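Local coordinates for mandelate racemase / muconate lactonizing enzyme family protein (Agrobacterium tumefaciens, PDB 4DXK) that probably catalyses a lyase- or racemase-type reaction as a member of the mandelate racemase subgroup of the enolase superfamily, at residues A[20-25]-A[89-94]; A[31-36]-A[323-328]. All coordinates share one frame; numbering follows the deposited sequence.

Interaction 1: residues A[20-25]-A[89-94]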
loop_
_atom_site.group_PDB
_atom_site.type_symbol
_atom_site.label_atom_id
_atom_site.label_comp_id
_atom_site.label_asym_id
_atom_site.label_seq_id
_atom_site.Cartn_x
_atom_site.Cartn_y
_atom_site.Cartn_z
ATOM N N VAL A 20 -25.946 8.049 37.629
ATOM C CA VAL A 20 -27.030 8.695 36.906
ATOM C C VAL A 20 -28.238 7.787 37.022
ATOM O O VAL A 20 -28.175 6.602 36.661
ATOM C CB VAL A 20 -26.659 8.891 35.422
ATOM C CG1 VAL A 20 -27.847 9.441 34.626
ATOM C CG2 VAL A 20 -25.455 9.805 35.286
ATOM N N LEU A 21 -29.333 8.329 37.535
ATOM C CA LEU A 21 -30.569 7.570 37.712
ATOM C C LEU A 21 -31.636 8.144 36.799
ATOM O O LEU A 21 -31.911 9.351 36.817
ATOM C CB LEU A 21 -31.036 7.580 39.170
ATOM C CG LEU A 21 -30.236 6.694 40.128
ATOM C CD1 LEU A 21 -28.917 7.333 40.515
ATOM C CD2 LEU A 21 -31.049 6.358 41.366
ATOM N N VAL A 22 -32.210 7.284 35.973
ATOM C CA VAL A 22 -33.206 7.693 34.998
ATOM C C VAL A 22 -34.572 7.222 35.490
ATOM O O VAL A 22 -34.851 6.016 35.539
ATOM C CB VAL A 22 -32.892 7.101 33.608
ATOM C CG1 VAL A 22 -33.961 7.510 32.606
ATOM C CG2 VAL A 22 -31.523 7.564 33.126
ATOM N N HIS A 23 -35.406 8.174 35.898
ATOM C CA HIS A 23 -36.730 7.861 36.422
ATOM C C HIS A 23 -37.746 7.886 35.285
ATOM O O HIS A 23 -37.589 8.645 34.321
ATOM C CB HIS A 23 -37.137 8.884 37.480
ATOM C CG HIS A 23 -36.231 8.923 38.666
ATOM N ND1 HIS A 23 -36.608 8.442 39.900
ATOM C CD2 HIS A 23 -34.971 9.396 38.816
ATOM C CE1 HIS A 23 -35.617 8.614 40.760
ATOM N NE2 HIS A 23 -34.613 9.192 40.125
ATOM N N THR A 24 -38.784 7.063 35.403
ATOM C CA THR A 24 -39.827 6.970 34.387
ATOM C C THR A 24 -41.212 7.109 34.996
ATOM O O THR A 24 -41.404 6.940 36.207
ATOM C CB THR A 24 -39.761 5.619 33.628
ATOM O OG1 THR A 24 -39.991 4.532 34.537
ATOM C CG2 THR A 24 -38.403 5.438 32.952
ATOM N N ASP A 25 -42.193 7.380 34.144
ATOM C CA ASP A 25 -43.562 7.493 34.624
ATOM C C ASP A 25 -44.141 6.169 35.120
ATOM O O ASP A 25 -45.147 6.158 35.832
ATOM C CB ASP A 25 -44.490 8.187 33.610
ATOM C CG ASP A 25 -44.454 7.567 32.222
ATOM O OD1 ASP A 25 -43.890 6.472 32.024
ATOM O OD2 ASP A 25 -45.034 8.203 31.312
ATOM N N ILE A 89 -26.187 3.085 30.153
ATOM C CA ILE A 89 -26.231 1.956 31.076
ATOM C C ILE A 89 -27.583 1.939 31.812
ATOM O O ILE A 89 -28.226 0.894 31.958
ATOM C CB ILE A 89 -25.029 1.970 32.061
ATOM C CG1 ILE A 89 -23.718 1.772 31.293
ATOM C CG2 ILE A 89 -25.193 0.888 33.123
ATOM C CD1 ILE A 89 -22.475 2.139 32.091
ATOM N N ALA A 90 -28.026 3.113 32.258
ATOM C CA ALA A 90 -29.310 3.221 32.946
ATOM C C ALA A 90 -30.469 2.786 32.043
ATOM O O ALA A 90 -31.421 2.158 32.512
ATOM C CB ALA A 90 -29.524 4.636 33.437
ATOM N N LEU A 91 -30.392 3.096 30.749
ATOM C CA LEU A 91 -31.435 2.643 29.827
ATOM C C LEU A 91 -31.482 1.127 29.717
ATOM O O LEU A 91 -32.556 0.534 29.676
ATOM C CB LEU A 91 -31.277 3.247 28.430
ATOM C CG LEU A 91 -31.367 4.766 28.318
ATOM C CD1 LEU A 91 -31.247 5.162 26.854
ATOM C CD2 LEU A 91 -32.654 5.300 28.940
ATOM N N TRP A 92 -30.314 0.490 29.674
ATOM C CA TRP A 92 -30.293 -0.968 29.625
ATOM C C TRP A 92 -30.887 -1.582 30.904
ATOM O O TRP A 92 -31.571 -2.604 30.855
ATOM C CB TRP A 92 -28.870 -1.472 29.329
ATOM C CG TRP A 92 -28.530 -1.349 27.879
ATOM C CD1 TRP A 92 -27.858 -0.327 27.272
ATOM C CD2 TRP A 92 -28.901 -2.260 26.847
ATOM N NE1 TRP A 92 -27.773 -0.561 25.922
ATOM C CE2 TRP A 92 -28.416 -1.737 25.635
ATOM C CE3 TRP A 92 -29.608 -3.468 26.828
ATOM C CZ2 TRP A 92 -28.612 -2.382 24.417
ATOM C CZ3 TRP A 92 -29.801 -4.106 25.619
ATOM C CH2 TRP A 92 -29.300 -3.565 24.428
ATOM N N ASP A 93 -30.622 -0.952 32.046
ATOM C CA ASP A 93 -31.216 -1.368 33.317
ATOM C C ASP A 93 -32.749 -1.249 33.261
ATOM O O ASP A 93 -33.449 -2.187 33.634
ATOM C CB ASP A 93 -30.621 -0.508 34.435
ATOM C CG ASP A 93 -30.914 -1.033 35.828
ATOM O OD1 ASP A 93 -30.975 -2.271 36.045
ATOM O OD2 ASP A 93 -31.066 -0.165 36.716
ATOM N N ILE A 94 -33.267 -0.124 32.764
ATOM C CA ILE A 94 -34.716 0.030 32.585
ATOM C C ILE A 94 -35.286 -1.052 31.666
ATOM O O ILE A 94 -36.309 -1.650 31.975
ATOM C CB ILE A 94 -35.064 1.422 32.013
ATOM C CG1 ILE A 94 -34.880 2.494 33.083
ATOM C CG2 ILE A 94 -36.486 1.468 31.457
ATOM C CD1 ILE A 94 -34.793 3.891 32.531
#
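Val22 and Ile94 meet without any aromatic ring between them, and the flat groups that take part are backbone peptides. The carbonyl O of Val22 touches Ile94 CD1 at 3.7 Å, and that of Val20 comes within 4.0 Å of Ala90 CB. The imidazole of His23 and the indole of Trp92 lie off the contact: His23 NE2 bonds to Glu7 and Trp92 NE1 to Ser299.

Between side chains the contact is apolar, and no hydrogen bond crosses it. Val22 is central to it. With CG1 anti to the backbone N (chi1 179°), its two methyls part over one turn of the helix: CG2 sits on Ala90 CB at 3.6 Å, while CG1 meets Ile94 CD1 at 3.7 Å. The Val22 and Ile94 side chains cross nearly at a right angle, and CD1 of the isoleucine touches both the valine branch and its carbonyl oxygen. Leu91 adds only a marginal touch from CD2. Further along the strand, Thr24 points its CG2 methyl tip to tip at Ile94 CD1, 4.0 Å away; its OG1 is turned to the carbonyl O of Ile28, which leaves the methyl for the helix.

Strand 20-24 and helix 89-94 run at 43° to each other, with axes 8.2 Å apart. Strand 17-24 lies between strands 3-11 and 30-35 in the antiparallel sheet of the N-terminal domain, and helix 79-99 packs on the face to which Val20, Val22 and Thr24 point. From the same helix, Leu91 also reaches helix 61-68, and Trp92 touches both helix 61-68 and helix 297-310.

Interaction 2: residues A[31-36]-A[323-328]; sequences LGETFF and PVVLCA
Glu33 reaches from its strand to the first turn of helix 323-335 and receives two successive backbone N-H groups on its carboxylate. Val324 N donates to OE1 at 3.0 Å and Val325 N to OE2 at 2.9 Å. CG stands anti to the backbone N (chi1 -174°) and the chain stays extended beyond it, which carries the acid across to the helix; chi3 of -92° then turns the carboxylate broadside to the helix. Both donors accordingly come from above its plane, Val325 N the more steeply. OE1 also accepts Trp19 NE1, giving this buried oxygen a second bond. Proximity to a helix N-terminus would be expected to favour the ionised acid.

Apolar atoms also pack against the same group. Pro323 brings CD within 3.2 Å of OE1, crossing the glutamate roughly at right angles, and Val325 CG2 lies 3.3 Å from OE2. Val324 has CG1 anti to its backbone N, which sets this methyl near Glu33 CB and sends CG2 to Leu31 CD2 at 3.6 Å. Leu31 and Val324 thus form the hydrophobic flank of the polar grip. The buried Glu33 O finds no partner.

The axes of strand 31-35 and helix 323-328 approach to 7.4 Å at 111°. This is consistent with the two-domain architecture of the enolase superfamily, in which the N-terminal capping domain packs on the barrel: here one of its strands meets the start of the helix that follows strand 315-317.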
loop_
_atom_site.group_PDB
_atom_site.type_symbol
_atom_site.label_atom_id
_atom_site.label_comp_id
_atom_site.label_asym_id
_atom_site.label_seq_id
_atom_site.Cartn_x
_atom_site.Cartn_y
_atom_site.Cartn_z
ATOM N N LEU A 31 -30.296 2.603 36.660
ATOM C CA LEU A 31 -29.058 3.051 37.284
ATOM C C LEU A 31 -27.875 2.934 36.335
ATOM O O LEU A 31 -27.638 1.871 35.750
ATOM C CB LEU A 31 -28.793 2.220 38.542
ATOM C CG LEU A 31 -27.479 2.449 39.292
ATOM C CD1 LEU A 31 -27.357 3.872 39.816
ATOM C CD2 LEU A 31 -27.366 1.443 40.429
ATOM N N GLY A 32 -27.144 4.032 36.174
ATOM C CA GLY A 32 -25.909 4.039 35.408
ATOM C C GLY A 32 -24.801 4.686 36.221
ATOM O O GLY A 32 -25.040 5.237 37.292
ATOM N N GLU A 33 -23.584 4.655 35.690
ATOM C CA GLU A 33 -22.407 5.065 36.439
ATOM C C GLU A 33 -21.299 5.431 35.478
ATOM O O GLU A 33 -21.200 4.857 34.398
ATOM C CB GLU A 33 -21.956 3.897 37.328
ATOM C CG GLU A 33 -20.817 4.146 38.305
ATOM C CD GLU A 33 -20.359 2.832 38.929
ATOM O OE1 GLU A 33 -20.875 2.442 40.008
ATOM O OE2 GLU A 33 -19.523 2.154 38.295
ATOM N N THR A 34 -20.453 6.367 35.881
ATOM C CA THR A 34 -19.197 6.608 35.189
ATOM C C THR A 34 -18.155 7.073 36.206
ATOM O O THR A 34 -18.436 7.151 37.404
ATOM C CB THR A 34 -19.363 7.563 33.977
ATOM O OG1 THR A 34 -18.142 7.593 33.229
ATOM C CG2 THR A 34 -19.716 8.963 34.427
ATOM N N PHE A 35 -16.954 7.358 35.720
ATOM C CA PHE A 35 -15.800 7.561 36.584
ATOM C C PHE A 35 -14.913 8.628 35.966
ATOM O O PHE A 35 -14.701 8.634 34.746
ATOM C CB PHE A 35 -15.031 6.235 36.681
ATOM C CG PHE A 35 -14.044 6.154 37.816
ATOM C CD1 PHE A 35 -14.455 5.695 39.055
ATOM C CD2 PHE A 35 -12.703 6.465 37.631
ATOM C CE1 PHE A 35 -13.551 5.569 40.108
ATOM C CE2 PHE A 35 -11.796 6.345 38.679
ATOM C CZ PHE A 35 -12.227 5.898 39.913
ATOM N N PHE A 36 -14.396 9.507 36.831
ATOM C CA PHE A 36 -13.528 10.663 36.524
ATOM C C PHE A 36 -14.327 11.905 36.170
ATOM O O PHE A 36 -15.277 11.854 35.383
ATOM C CB PHE A 36 -12.482 10.409 35.432
ATOM C CG PHE A 36 -11.363 9.495 35.843
ATOM C CD1 PHE A 36 -10.663 9.687 37.032
ATOM C CD2 PHE A 36 -10.980 8.448 35.007
ATOM C CE1 PHE A 36 -9.620 8.836 37.386
ATOM C CE2 PHE A 36 -9.932 7.604 35.350
ATOM C CZ PHE A 36 -9.254 7.794 36.540
ATOM N N PRO A 323 -18.984 -0.062 41.155
ATOM C CA PRO A 323 -19.648 -1.372 41.162
ATOM C C PRO A 323 -20.624 -1.546 39.998
ATOM O O PRO A 323 -20.803 -2.662 39.513
ATOM C CB PRO A 323 -20.395 -1.386 42.503
ATOM C CG PRO A 323 -20.573 0.062 42.859
ATOM C CD PRO A 323 -19.357 0.758 42.324
ATOM N N VAL A 324 -21.261 -0.468 39.556
ATOM C CA VAL A 324 -22.209 -0.590 38.446
ATOM C C VAL A 324 -21.469 -0.911 37.145
ATOM O O VAL A 324 -21.900 -1.764 36.372
ATOM C CB VAL A 324 -23.098 0.665 38.299
ATOM C CG1 VAL A 324 -23.956 0.580 37.052
ATOM C CG2 VAL A 324 -23.950 0.857 39.538
ATOM N N VAL A 325 -20.345 -0.241 36.909
ATOM C CA VAL A 325 -19.532 -0.564 35.738
ATOM C C VAL A 325 -19.028 -2.002 35.805
ATOM O O VAL A 325 -19.068 -2.708 34.803
ATOM C CB VAL A 325 -18.384 0.450 35.511
ATOM C CG1 VAL A 325 -17.368 -0.065 34.485
ATOM C CG2 VAL A 325 -18.964 1.760 35.042
ATOM N N LEU A 326 -18.576 -2.457 36.967
ATOM C CA LEU A 326 -18.175 -3.853 37.081
ATOM C C LEU A 326 -19.336 -4.783 36.718
ATOM O O LEU A 326 -19.172 -5.741 35.952
ATOM C CB LEU A 326 -17.646 -4.160 38.482
ATOM C CG LEU A 326 -17.351 -5.640 38.747
ATOM C CD1 LEU A 326 -16.240 -6.174 37.843
ATOM C CD2 LEU A 326 -16.994 -5.875 40.208
ATOM N N CYS A 327 -20.517 -4.490 37.246
ATOM C CA CYS A 327 -21.662 -5.345 37.006
ATOM C C CYS A 327 -22.100 -5.347 35.537
ATOM O O CYS A 327 -22.268 -6.404 34.924
ATOM C CB CYS A 327 -22.817 -4.937 37.916
ATOM S SG CYS A 327 -24.257 -5.955 37.675
ATOM N N ALA A 328 -22.312 -4.167 34.967
ATOM C CA ALA A 328 -22.734 -4.081 33.573
ATOM C C ALA A 328 -21.683 -4.684 32.630
ATOM O O ALA A 328 -22.017 -5.300 31.610
ATOM C CB ALA A 328 -23.057 -2.647 33.211
#

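The centres of the two interactions are 13 Å apart, and neighbouring strands 17-24 and 30-35 of one sheet join them. Val20 O probably accepts a hydrogen bond from Gly32 N at 2.8 Å, while Asp93 OD2 takes Leu31 N at 2.9 Å, tying helix 79-99 to the strand of interaction 2. Ala90 CB packs on Gly32 N, and Ile89 touches both Leu31 O and Val324, so this helix also meets helix 323-335. Interaction 1 lies within the N-terminal domain, whereas interaction 2 joins it to the barrel. The Val325 side chain is about 12 Å from a bound sodium ion. Glu216, Glu242 and Glu268 form a sodium site in the barrel domain.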